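PDB 3GDC: multicopper oxidase from Arthrobacter sp. FB24, which probably couples the one-electron oxidation of phenolic or similar substrates to the reduction of dioxygen to water, as in laccases of the copper-dependent oxidase family. Local coordinates for residues F46-A49 / P50-F54. Numbering follows the deposited sequence.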
loop_
_atom_site.group_PDB
_atom_site.type_symbol
_atom_site.label_atom_id
_atom_site.label_comp_id
_atom_site.label_asym_id
_atom_site.label_seq_id
_atom_site.Cartn_x
_atom_site.Cartn_y
_atom_site.Cartn_z
ATOM N N PHE A 46 -24.681 -2.558 -19.948
ATOM C CA PHE A 46 -24.286 -3.857 -19.420
ATOM C C PHE A 46 -25.127 -4.161 -18.186
ATOM O O PHE A 46 -25.266 -3.312 -17.309
ATOM C CB PHE A 46 -22.808 -3.851 -19.023
ATOM C CG PHE A 46 -21.866 -3.540 -20.163
ATOM C CD1 PHE A 46 -21.430 -4.552 -21.015
ATOM C CD2 PHE A 46 -21.401 -2.243 -20.367
ATOM C CE1 PHE A 46 -20.537 -4.277 -22.075
ATOM C CE2 PHE A 46 -20.520 -1.949 -21.424
ATOM C CZ PHE A 46 -20.079 -2.968 -22.269
ATOM N N GLU A 47 -25.692 -5.363 -18.122
ATOM C CA GLU A 47 -26.394 -5.783 -16.914
ATOM C C GLU A 47 -25.408 -6.434 -15.952
ATOM O O GLU A 47 -25.100 -7.615 -16.079
ATOM C CB GLU A 47 -27.560 -6.725 -17.245
ATOM C CG GLU A 47 -28.390 -7.063 -16.005
ATOM C CD GLU A 47 -29.745 -7.674 -16.322
ATOM O OE1 GLU A 47 -30.044 -7.953 -17.501
ATOM O OE2 GLU A 47 -30.521 -7.872 -15.368
ATOM N N ILE A 48 -24.913 -5.652 -14.990
ATOM C CA ILE A 48 -23.837 -6.112 -14.105
ATOM C C ILE A 48 -24.324 -6.891 -12.880
ATOM O O ILE A 48 -23.599 -7.732 -12.328
ATOM C CB ILE A 48 -22.906 -4.946 -13.680
ATOM C CG1 ILE A 48 -23.719 -3.778 -13.108
ATOM C CG2 ILE A 48 -22.060 -4.493 -14.890
ATOM C CD1 ILE A 48 -22.949 -2.854 -12.176
ATOM N N ALA A 49 -25.549 -6.589 -12.462
ATOM C CA ALA A 49 -26.231 -7.285 -11.382
ATOM C C ALA A 49 -27.688 -7.448 -11.838
ATOM O O ALA A 49 -28.157 -6.660 -12.667
ATOM C CB ALA A 49 -26.146 -6.473 -10.099
ATOM N N PRO A 50 -28.402 -8.479 -11.334
ATOM C CA PRO A 50 -29.780 -8.655 -11.818
ATOM C C PRO A 50 -30.615 -7.375 -11.713
ATOM O O PRO A 50 -30.831 -6.851 -10.614
ATOM C CB PRO A 50 -30.335 -9.758 -10.906
ATOM C CG PRO A 50 -29.126 -10.554 -10.522
ATOM C CD PRO A 50 -28.038 -9.513 -10.346
ATOM N N GLY A 51 -31.050 -6.872 -12.866
ATOM C CA GLY A 51 -31.885 -5.673 -12.938
ATOM C C GLY A 51 -31.148 -4.347 -12.883
ATOM O O GLY A 51 -31.774 -3.282 -12.931
ATOM N N ILE A 52 -29.816 -4.414 -12.795
ATOM C CA ILE A 52 -28.984 -3.219 -12.681
ATOM C C ILE A 52 -28.247 -2.997 -13.995
ATOM O O ILE A 52 -27.340 -3.755 -14.346
ATOM C CB ILE A 52 -27.980 -3.329 -11.504
ATOM C CG1 ILE A 52 -28.703 -3.619 -10.176
ATOM C CG2 ILE A 52 -27.102 -2.077 -11.414
ATOM C CD1 ILE A 52 -29.646 -2.508 -9.677
ATOM N N ILE A 53 -28.666 -1.974 -14.730
ATOM C CA ILE A 53 -28.107 -1.696 -16.047
ATOM C C ILE A 53 -27.100 -0.564 -15.945
ATOM O O ILE A 53 -27.457 0.579 -15.648
ATOM C CB ILE A 53 -29.188 -1.338 -17.086
ATOM C CG1 ILE A 53 -30.291 -2.412 -17.135
ATOM C CG2 ILE A 53 -28.551 -1.112 -18.462
ATOM C CD1 ILE A 53 -29.788 -3.837 -17.376
ATOM N N PHE A 54 -25.840 -0.903 -16.188
ATOM C CA PHE A 54 -24.749 0.056 -16.119
ATOM C C PHE A 54 -24.551 0.646 -17.517
ATOM O O PHE A 54 -24.334 -0.097 -18.470
ATOM C CB PHE A 54 -23.476 -0.644 -15.632
ATOM C CG PHE A 54 -22.309 0.283 -15.430
ATOM C CD1 PHE A 54 -22.240 1.094 -14.300
ATOM C CD2 PHE A 54 -21.272 0.330 -16.360
ATOM C CE1 PHE A 54 -21.153 1.962 -14.105
ATOM C CE2 PHE A 54 -20.181 1.190 -16.169
ATOM C CZ PHE A 54 -20.127 2.006 -15.050
#
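With chi1 at -174°, Glu-47 swings CG to the side opposite its own amide nitrogen and runs extended from there, which carries the carboxylate along the hairpin to the backbone N of Gly-51. The resulting hydrogen bond, from Gly-51 N to Glu-47 OE2, measures 2.7 Å and is nearly straight (168° at the hydrogen); it uses the anti side of the oxygen. The same OE2 forms a salt bridge with Arg-8, so the carboxylate links the turn to the N-terminal part of the chain. Glu-47 and Ile-53 form a non-hydrogen-bonded antiparallel pair, and Ile-53 turns its CD1 back against the Glu-47 stem, 3.6 Å from Glu-47 CB. Phe-46 and Phe-54 form the neighbouring hydrogen-bonded pair, with Phe-54 N to Phe-46 O at 2.7 Å and Phe-46 N to Phe-54 O at 2.9 Å. Ile-48 directs CG1 to within 4.0 Å of Phe-54 CB, while the Phe-54 ring meets Tyr-172 edge-to-face. At the chain reversal Ile-52 N reaches Ala-49 O at 2.8 Å, from above the carbonyl plane, and Ala-49 CB packs 3.8 Å from Ile-52 CG1. Pro-50, with negative phi and positive psi, and Gly-51, with positive phi (83°) and psi near zero, together define a type II beta turn from Ala-49 to Ile-52, here closing the antiparallel hairpin of strands 33-49 and 52-59 within a cupredoxin-like beta-sandwich domain.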